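Local coordinates for protein tyrosine aminotransferase (Leishmania infantum, PDB 4IX8) that probably catalyses the pyridoxal-phosphate-dependent transfer of an amino group from tyrosine to 2-oxoglutarate, at residues S119-W122 against R123-C126; C324-A327 against I328-L332; L296-P299 against M300-G304; N218-N221 against P222-S225. One frame throughout, in Å; residues are numbered along the deposited sequence.

Interaction 1 (S119-W122 against R123-C126); sequences STYW and RRFC
The amide of Phe125 donates to Trp122 O (Phe125 N to Trp122 O 3.0 Å), and the same three-residue step is repeated just before it. Arg124 N reaches Tyr121 O over 3.2 Å, and Arg123 N reaches Thr120 O over 3.3 Å. A weaker four-residue bond survives from Arg123 N to Ser119 O at 3.5 Å. Bonds from i+3 to i thus take over from those of i+4 to i, consistent with a helix end tightening toward 3-10 spacing.

Over this turn the side chains of Tyr121, Trp122 and Phe125 gather. Phe125 has CG anti to its carbonyl carbon (chi1 -65°), and its ring turns an edge to two neighbours. CD2 of Phe125 sits over the middle of the Trp122 indole, 3.5 Å from Trp122 CE2, in a T-shaped contact with planes 64° apart. The same ring offers its edge to the face of Tyr121, more nearly perpendicular at 86°, with Phe125 CE2 4.0 Å from Tyr121 CE2. Tyr121 also meets Arg124, whose guanidinium takes CD1 of the ring over one face (Arg124 CZ to Tyr121 CD1 3.7 Å), the two groups inclined to each other.

The polar ends turn elsewhere: Tyr121 OH bonds to Glu254, Trp122 NE1 to Ser264 and Arg123 NH2 to Leu135 O. Phe262 adds a further edge-to-face ring beside Phe125. Taken together, this is an aromatic cluster built on a tightened helical turn, where the chain leaves helix 112-122 on its way to helix 129-133.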
loop_
_atom_site.group_PDB
_atom_site.type_symbol
_atom_site.label_atom_id
_atom_site.label_comp_id
_atom_site.label_asym_id
_atom_site.label_seq_id
_atom_site.Cartn_x
_atom_site.Cartn_y
_atom_site.Cartn_z
ATOM N N SER A 119 16.283 -11.732 6.150
ATOM C CA SER A 119 17.609 -11.990 5.624
ATOM C C SER A 119 18.056 -13.395 6.020
ATOM O O SER A 119 18.599 -14.140 5.203
ATOM C CB SER A 119 18.606 -10.968 6.158
ATOM O OG SER A 119 19.903 -11.289 5.701
ATOM N N THR A 120 17.817 -13.749 7.279
ATOM C CA THR A 120 18.191 -15.067 7.796
ATOM C C THR A 120 17.380 -16.157 7.117
ATOM O O THR A 120 17.906 -17.220 6.781
ATOM C CB THR A 120 17.958 -15.167 9.294
ATOM O OG1 THR A 120 18.745 -14.172 9.961
ATOM C CG2 THR A 120 18.310 -16.562 9.806
ATOM N N TYR A 121 16.092 -15.882 6.921
ATOM C CA TYR A 121 15.180 -16.834 6.270
ATOM C C TYR A 121 15.581 -17.156 4.841
ATOM O O TYR A 121 15.615 -18.315 4.466
ATOM C CB TYR A 121 13.751 -16.279 6.303
ATOM C CG TYR A 121 12.739 -16.952 5.392
ATOM C CD1 TYR A 121 12.068 -18.119 5.764
ATOM C CD2 TYR A 121 12.375 -16.358 4.205
ATOM C CE1 TYR A 121 11.099 -18.713 4.902
ATOM C CE2 TYR A 121 11.432 -16.915 3.374
ATOM C CZ TYR A 121 10.808 -18.083 3.701
ATOM O OH TYR A 121 9.885 -18.577 2.813
ATOM N N TRP A 122 15.963 -16.145 4.070
ATOM C CA TRP A 122 16.239 -16.354 2.648
ATOM C C TRP A 122 17.548 -17.109 2.455
ATOM O O TRP A 122 17.792 -17.667 1.387
ATOM C CB TRP A 122 16.288 -15.030 1.866
ATOM C CG TRP A 122 15.775 -15.286 0.480
ATOM C CD1 TRP A 122 16.507 -15.635 -0.623
ATOM C CD2 TRP A 122 14.397 -15.294 0.062
ATOM N NE1 TRP A 122 15.670 -15.834 -1.703
ATOM C CE2 TRP A 122 14.373 -15.655 -1.297
ATOM C CE3 TRP A 122 13.189 -15.028 0.710
ATOM C CZ2 TRP A 122 13.196 -15.743 -2.014
ATOM C CZ3 TRP A 122 12.018 -15.129 -0.008
ATOM C CH2 TRP A 122 12.028 -15.479 -1.348
ATOM N N ARG A 123 18.348 -17.183 3.516
ATOM C CA ARG A 123 19.619 -17.891 3.480
ATOM C C ARG A 123 19.451 -19.368 3.223
ATOM O O ARG A 123 20.351 -20.002 2.694
ATOM C CB ARG A 123 20.378 -17.681 4.786
ATOM C CG ARG A 123 20.637 -16.212 5.036
ATOM C CD ARG A 123 21.979 -15.939 5.640
ATOM N NE ARG A 123 22.333 -14.521 5.582
ATOM C CZ ARG A 123 23.428 -14.030 6.152
ATOM N NH1 ARG A 123 24.258 -14.848 6.829
ATOM N NH2 ARG A 123 23.700 -12.731 6.047
ATOM N N ARG A 124 18.288 -19.906 3.571
ATOM C CA ARG A 124 18.038 -21.328 3.404
ATOM C C ARG A 124 17.921 -21.689 1.935
ATOM O O ARG A 124 17.995 -22.856 1.575
ATOM C CB ARG A 124 16.766 -21.730 4.151
ATOM C CG ARG A 124 15.450 -21.221 3.489
ATOM C CD ARG A 124 14.222 -21.269 4.430
ATOM N NE ARG A 124 14.590 -20.981 5.826
ATOM C CZ ARG A 124 13.808 -21.177 6.888
ATOM N NH1 ARG A 124 12.600 -21.710 6.760
ATOM N NH2 ARG A 124 14.261 -20.888 8.095
ATOM N N PHE A 125 17.716 -20.691 1.091
ATOM C CA PHE A 125 17.613 -20.909 -0.344
ATOM C C PHE A 125 18.973 -20.853 -1.030
ATOM O O PHE A 125 19.068 -21.031 -2.255
ATOM C CB PHE A 125 16.685 -19.882 -0.964
ATOM C CG PHE A 125 15.257 -20.015 -0.504
ATOM C CD1 PHE A 125 14.600 -21.238 -0.590
ATOM C CD2 PHE A 125 14.565 -18.912 0.005
ATOM C CE1 PHE A 125 13.277 -21.374 -0.161
ATOM C CE2 PHE A 125 13.226 -19.048 0.447
ATOM C CZ PHE A 125 12.585 -20.273 0.360
ATOM N N CYS A 126 20.011 -20.606 -0.230
ATOM C CA CYS A 126 21.387 -20.526 -0.715
ATOM C C CYS A 126 22.188 -21.712 -0.221
ATOM O O CYS A 126 22.174 -22.030 0.961
ATOM C CB CYS A 126 22.034 -19.222 -0.262
ATOM S SG CYS A 126 21.105 -17.762 -0.817
#

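Interaction 2 (C324-A327 against I328-L332); sequences CQEA and IARTL
Glu326 and Arg330 meet through a bent chain on one side and an extended one on the other. Glu326 sets CG anti to its backbone N and then folds at chi2 (59°), which turns the carboxylate along the helix toward its C-terminal side. Arg330 places CG beside its backbone N (chi1 -78°) and runs out extended as far as NE, ending alongside the acid one turn earlier.

The result is a salt bridge of the i to i+4 kind. A single oxygen takes both donors: Glu326 OE2 lies 2.7 Å from Arg330 NE and, in a weak bond, 3.1 Å from Arg330 NH2. It lies at the edge of the guanidinium, close to its plane, and is approached on its anti side, while the two flat groups stand almost perpendicular (87°). The other carboxylate oxygen, OE1, is engaged by Asn113 ND2, so both oxygens have a partner, which would limit rotation of the acid.

Beneath this runs regular helical bonding, from Ile328 N to Cys324 O (2.8 Å), from Ala329 N to Gln325 O (2.9 Å) and from Arg330 N to Glu326 O (3.0 Å). At the far end Thr331 turns its hydroxyl back to donate to Ala327 O, with Thr331 OG1 2.9 Å from Ala327 O; Arg330 N reaches the same oxygen only weakly.

Helix 322-331 packs against two others. Glu326, Ala327 and Thr331 pack on helix 87-99, Gln325, Ile328 and Ala329 face helix 112-122, and Cys324 touches Asn321 of the second subunit.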
loop_
_atom_site.group_PDB
_atom_site.type_symbol
_atom_site.label_atom_id
_atom_site.label_comp_id
_atom_site.label_asym_id
_atom_site.label_seq_id
_atom_site.Cartn_x
_atom_site.Cartn_y
_atom_site.Cartn_z
ATOM N N CYS A 324 1.931 -6.895 12.351
ATOM C CA CYS A 324 2.297 -8.042 11.517
ATOM C C CYS A 324 3.809 -8.174 11.382
ATOM O O CYS A 324 4.325 -9.285 11.403
ATOM C CB CYS A 324 1.612 -7.945 10.139
ATOM S SG CYS A 324 -0.246 -8.058 10.155
ATOM N N GLN A 325 4.526 -7.049 11.308
ATOM C CA GLN A 325 5.982 -7.082 11.182
ATOM C C GLN A 325 6.588 -7.757 12.416
ATOM O O GLN A 325 7.434 -8.635 12.300
ATOM C CB GLN A 325 6.551 -5.656 11.020
ATOM C CG GLN A 325 6.378 -5.004 9.636
ATOM C CD GLN A 325 7.254 -3.760 9.457
ATOM O OE1 GLN A 325 8.482 -3.867 9.367
ATOM N NE2 GLN A 325 6.630 -2.567 9.457
ATOM N N GLU A 326 6.140 -7.388 13.605
ATOM C CA GLU A 326 6.660 -8.054 14.800
ATOM C C GLU A 326 6.157 -9.504 14.851
ATOM O O GLU A 326 6.946 -10.422 15.141
ATOM C CB GLU A 326 6.265 -7.267 16.076
ATOM C CG GLU A 326 6.640 -7.910 17.420
ATOM C CD GLU A 326 8.124 -8.153 17.596
ATOM O OE1 GLU A 326 8.914 -7.629 16.779
ATOM O OE2 GLU A 326 8.506 -8.865 18.551
ATOM N N ALA A 327 4.887 -9.742 14.527
ATOM C CA ALA A 327 4.370 -11.123 14.582
ATOM C C ALA A 327 5.158 -12.043 13.660
ATOM O O ALA A 327 5.502 -13.170 14.024
ATOM C CB ALA A 327 2.880 -11.180 14.216
ATOM N N ILE A 328 5.497 -11.538 12.484
ATOM C CA ILE A 328 6.205 -12.348 11.492
ATOM C C ILE A 328 7.671 -12.440 11.891
ATOM O O ILE A 328 8.325 -13.469 11.661
ATOM C CB ILE A 328 6.064 -11.751 10.068
ATOM C CG1 ILE A 328 4.628 -11.901 9.594
ATOM C CG2 ILE A 328 6.988 -12.441 9.077
ATOM C CD1 ILE A 328 4.300 -11.062 8.412
ATOM N N ALA A 329 8.180 -11.388 12.530
ATOM C CA ALA A 329 9.558 -11.422 13.020
ATOM C C ALA A 329 9.714 -12.531 14.074
ATOM O O ALA A 329 10.765 -13.163 14.186
ATOM C CB ALA A 329 9.958 -10.068 13.619
ATOM N N ARG A 330 8.643 -12.820 14.788
ATOM C CA ARG A 330 8.698 -13.817 15.880
ATOM C C ARG A 330 8.553 -15.242 15.362
ATOM O O ARG A 330 9.020 -16.168 16.013
ATOM C CB ARG A 330 7.601 -13.553 16.913
ATOM C CG ARG A 330 7.926 -12.432 17.855
ATOM C CD ARG A 330 6.781 -12.120 18.815
ATOM N NE ARG A 330 7.016 -10.855 19.497
ATOM C CZ ARG A 330 6.320 -10.378 20.525
ATOM N NH1 ARG A 330 5.326 -11.064 21.065
ATOM N NH2 ARG A 330 6.635 -9.189 21.019
ATOM N N THR A 331 7.945 -15.417 14.186
ATOM C CA THR A 331 7.525 -16.749 13.760
ATOM C C THR A 331 8.064 -17.238 12.394
ATOM O O THR A 331 8.076 -18.442 12.129
ATOM C CB THR A 331 5.980 -16.820 13.717
ATOM O OG1 THR A 331 5.467 -15.831 12.817
ATOM C CG2 THR A 331 5.386 -16.618 15.143
ATOM N N LEU A 332 8.566 -16.334 11.569
ATOM C CA LEU A 332 8.979 -16.699 10.213
ATOM C C LEU A 332 9.993 -17.839 10.206
ATOM O O LEU A 332 10.022 -18.654 9.301
ATOM C CB LEU A 332 9.572 -15.474 9.507
ATOM C CG LEU A 332 9.986 -15.720 8.059
ATOM C CD1 LEU A 332 8.789 -15.991 7.168
ATOM C CD2 LEU A 332 10.758 -14.498 7.551
#

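Interaction 3 (L296-P299 against M300-G304); sequences LIDP and MNVAG
Asp298 organises the loop up to Ala303 by backbone and side-chain bonds together. Among main-chain atoms, Asn301 N donates to Asp298 O over 3.1 Å and closes a type I beta turn from Asp298 to Asn301.

The carboxylate then gathers the next two amides. Its CG is anti to the backbone N (chi1 175°), which carries the group toward the amides of Val302 and Ala303, where Asp298 OD1 accepts from Val302 N on its syn lone pair at 3.0 Å. Asp298 OD2 takes Ala303 N at 2.8 Å, also from the syn side but well out of the carboxylate plane. Each oxygen thus holds one of two consecutive peptides just ahead of helix 304-313, with Ala303 at the N-cap position.

Water bridges two of the side chains: one molecule donates to Asp298 OD2 at 2.7 Å and to Asn301 OD1 at 2.6 Å. Another accepts from Met300 N.

Apolar contact is slight, Leu296 CD2 lying 4.5 Å from Ala303 CB.

Strand 292-297 ends here, its Leu296 and Ile297 bonded through the backbone to Asn139 and Arg274, and the loop turns into helix 304-313 while Val302 and Ala303 pack on Phe37 and Ile40 of the second subunit.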
loop_
_atom_site.group_PDB
_atom_site.type_symbol
_atom_site.label_atom_id
_atom_site.label_comp_id
_atom_site.label_asym_id
_atom_site.label_seq_id
_atom_site.Cartn_x
_atom_site.Cartn_y
_atom_site.Cartn_z
ATOM N N LEU A 296 17.826 -6.933 -2.091
ATOM C CA LEU A 296 18.803 -6.625 -3.130
ATOM C C LEU A 296 20.091 -7.391 -2.867
ATOM O O LEU A 296 20.604 -7.352 -1.767
ATOM C CB LEU A 296 19.099 -5.120 -3.176
ATOM C CG LEU A 296 20.140 -4.703 -4.243
ATOM C CD1 LEU A 296 19.606 -4.883 -5.612
ATOM C CD2 LEU A 296 20.545 -3.283 -4.041
ATOM N N ILE A 297 20.582 -8.103 -3.872
ATOM C CA ILE A 297 21.857 -8.809 -3.804
ATOM C C ILE A 297 22.745 -8.255 -4.906
ATOM O O ILE A 297 22.475 -8.418 -6.104
ATOM C CB ILE A 297 21.689 -10.316 -3.960
ATOM C CG1 ILE A 297 20.655 -10.845 -2.948
ATOM C CG2 ILE A 297 23.022 -11.036 -3.739
ATOM C CD1 ILE A 297 20.235 -12.296 -3.173
ATOM N N ASP A 298 23.798 -7.577 -4.478
ATOM C CA ASP A 298 24.614 -6.727 -5.333
ATOM C C ASP A 298 26.033 -6.739 -4.772
ATOM O O ASP A 298 26.422 -5.849 -4.027
ATOM C CB ASP A 298 23.980 -5.334 -5.337
ATOM C CG ASP A 298 24.799 -4.297 -6.096
ATOM O OD1 ASP A 298 25.559 -4.699 -7.029
ATOM O OD2 ASP A 298 24.643 -3.089 -5.762
ATOM N N PRO A 299 26.786 -7.804 -5.056
ATOM C CA PRO A 299 28.095 -7.984 -4.409
ATOM C C PRO A 299 29.139 -6.943 -4.755
ATOM O O PRO A 299 29.975 -6.700 -3.912
ATOM C CB PRO A 299 28.538 -9.366 -4.897
ATOM C CG PRO A 299 27.253 -10.072 -5.169
ATOM C CD PRO A 299 26.347 -9.029 -5.754
ATOM N N MET A 300 29.119 -6.400 -5.971
ATOM C CA MET A 300 30.086 -5.378 -6.384
ATOM C C MET A 300 29.537 -3.991 -6.134
ATOM O O MET A 300 30.153 -3.020 -6.536
ATOM C CB MET A 300 30.451 -5.522 -7.868
ATOM C CG MET A 300 31.200 -6.792 -8.223
ATOM S SD MET A 300 32.696 -7.077 -7.216
ATOM C CE MET A 300 33.723 -5.654 -7.628
ATOM N N ASN A 301 28.402 -3.885 -5.442
ATOM C CA ASN A 301 27.800 -2.571 -5.178
ATOM C C ASN A 301 27.698 -1.667 -6.432
ATOM O O ASN A 301 28.193 -0.542 -6.426
ATOM C CB ASN A 301 28.592 -1.828 -4.083
ATOM C CG ASN A 301 27.827 -0.625 -3.495
ATOM O OD1 ASN A 301 26.603 -0.612 -3.462
ATOM N ND2 ASN A 301 28.554 0.369 -3.015
ATOM N N VAL A 302 27.010 -2.142 -7.480
ATOM C CA VAL A 302 26.758 -1.336 -8.692
ATOM C C VAL A 302 25.342 -0.756 -8.702
ATOM O O VAL A 302 24.979 -0.008 -9.610
ATOM C CB VAL A 302 26.951 -2.145 -9.994
ATOM C CG1 VAL A 302 28.368 -2.659 -10.073
ATOM C CG2 VAL A 302 25.953 -3.297 -10.089
ATOM N N ALA A 303 24.552 -1.080 -7.690
ATOM C CA ALA A 303 23.165 -0.651 -7.690
ATOM C C ALA A 303 22.786 0.029 -6.392
ATOM O O ALA A 303 21.613 0.074 -6.047
ATOM C CB ALA A 303 22.246 -1.837 -7.945
ATOM N N GLY A 304 23.769 0.594 -5.699
ATOM C CA GLY A 304 23.530 1.289 -4.441
ATOM C C GLY A 304 22.525 2.412 -4.595
ATOM O O GLY A 304 21.717 2.646 -3.705
HETATM O O HOH W 1 24.422 -2.053 -3.284
HETATM O O HOH W 2 27.120 -6.435 -7.716
#

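Interaction 4 (N218-N221 against P222-S225); sequences NPSN and PCGS
Ser220 leans its side chain against the returning half of the loop. CB is the first atom to touch, 3.2 Å from Ser225 OG. With OG anti to the backbone N (chi1 163°), the hydroxyl points on toward the turn and accepts the amide of Cys223, Cys223 N lying 3.1 Å from Ser220 OG along a fairly straight bond. The same oxygen also brushes the side chain of that residue, Ser220 OG to Cys223 CB being 3.5 Å.

The backbone of Ser220 is held on both sides of this group. Its N donates to Ser225 O at 3.1 Å, and its O accepts from Gly224 N at 3.0 Å. Gly224 has a positive phi (78°), a conformation that suits glycine.

Residues 218-224 read Asn-Pro-Ser-Asn-Pro-Cys-Gly, the NPxNPxG signature of aminotransferases of class I, and the peptide bonds before Pro219 and Pro222 are both cis. Between these two prolines Asn221 faces the cofactor: its ND2 bonds O3 of the pyridoxal-phosphate-modified lysine at position 282, while OD1 accepts from Arg418 and also lies 3.0 Å from Pro222 CA.

Where the two ends of the loop come together, a water lies 3.0 Å from Asn218 OD1 and is hydrogen-bonded to Ser225 OG (water to Ser225 OG 2.6 Å); Asn218 OD1 also takes the amide of Phe227.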
loop_
_atom_site.group_PDB
_atom_site.type_symbol
_atom_site.label_atom_id
_atom_site.label_comp_id
_atom_site.label_asym_id
_atom_site.label_seq_id
_atom_site.Cartn_x
_atom_site.Cartn_y
_atom_site.Cartn_z
ATOM N N ASN A 218 9.049 -16.570 -10.715
ATOM C CA ASN A 218 9.446 -17.942 -10.530
ATOM C C ASN A 218 9.388 -18.373 -9.064
ATOM O O ASN A 218 10.147 -17.884 -8.268
ATOM C CB ASN A 218 10.850 -18.153 -11.043
ATOM C CG ASN A 218 11.292 -19.594 -10.864
ATOM O OD1 ASN A 218 10.677 -20.504 -11.401
ATOM N ND2 ASN A 218 12.324 -19.805 -10.079
ATOM N N PRO A 219 8.506 -19.304 -8.705
ATOM C CA PRO A 219 7.560 -20.001 -9.565
ATOM C C PRO A 219 6.521 -19.069 -10.123
ATOM O O PRO A 219 6.280 -18.020 -9.515
ATOM C CB PRO A 219 6.934 -21.044 -8.628
ATOM C CG PRO A 219 7.950 -21.263 -7.546
ATOM C CD PRO A 219 8.574 -19.890 -7.358
ATOM N N SER A 220 5.833 -19.489 -11.186
ATOM C CA SER A 220 4.988 -18.569 -11.954
ATOM C C SER A 220 3.478 -18.603 -11.658
ATOM O O SER A 220 2.878 -19.653 -11.566
ATOM C CB SER A 220 5.172 -18.836 -13.437
ATOM O OG SER A 220 4.092 -18.253 -14.138
ATOM N N ASN A 221 2.911 -17.415 -11.450
ATOM C CA ASN A 221 1.500 -17.121 -11.650
ATOM C C ASN A 221 1.412 -16.386 -12.989
ATOM O O ASN A 221 1.974 -15.315 -13.089
ATOM C CB ASN A 221 0.967 -16.242 -10.492
ATOM C CG ASN A 221 -0.427 -15.710 -10.751
ATOM O OD1 ASN A 221 -1.079 -16.096 -11.736
ATOM N ND2 ASN A 221 -0.909 -14.833 -9.863
ATOM N N PRO A 222 0.663 -16.894 -13.995
ATOM C CA PRO A 222 -0.354 -17.947 -13.973
ATOM C C PRO A 222 0.068 -19.356 -14.394
ATOM O O PRO A 222 -0.834 -20.184 -14.360
ATOM C CB PRO A 222 -1.376 -17.428 -14.988
ATOM C CG PRO A 222 -0.510 -16.803 -16.040
ATOM C CD PRO A 222 0.701 -16.256 -15.329
ATOM N N CYS A 223 1.332 -19.646 -14.735
ATOM C CA CYS A 223 1.654 -20.891 -15.499
ATOM C C CYS A 223 1.904 -22.144 -14.629
ATOM O O CYS A 223 1.842 -23.271 -15.118
ATOM C CB CYS A 223 2.906 -20.658 -16.362
ATOM S SG CYS A 223 2.742 -19.276 -17.494
ATOM N N GLY A 224 2.230 -21.931 -13.351
ATOM C CA GLY A 224 2.500 -23.021 -12.429
ATOM C C GLY A 224 3.885 -23.623 -12.601
ATOM O O GLY A 224 4.200 -24.681 -12.047
ATOM N N SER A 225 4.713 -22.961 -13.387
ATOM C CA SER A 225 6.036 -23.470 -13.701
ATOM C C SER A 225 6.991 -23.276 -12.551
ATOM O O SER A 225 6.847 -22.351 -11.743
ATOM C CB SER A 225 6.601 -22.771 -14.935
ATOM O OG SER A 225 6.628 -21.356 -14.723
HETATM O O HOH W 3 8.351 -20.016 -13.245
#

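Each of the four contacts is local, and they follow one another in series, with no nesting or crossing. Interaction 1 comes first, where the chain leaves helix 112-122; interaction 4 follows, closing the loop between strand 211-217 and helix 229-242 at the cofactor. Interaction 3 then closes the turn from strand 292-297 into helix 304-313, and interaction 2 lies along the later part of helix 322-331. Interactions 1 and 2, far apart in sequence, touch where Tyr121 CB meets Leu332 CD2 at 3.7 Å, joining helix 112-122 to the end of the later helix. Interactions 3 and 4 touch none of the others; their centres are about 27 Å apart, and they lie where two strands of the eight-stranded sheet end.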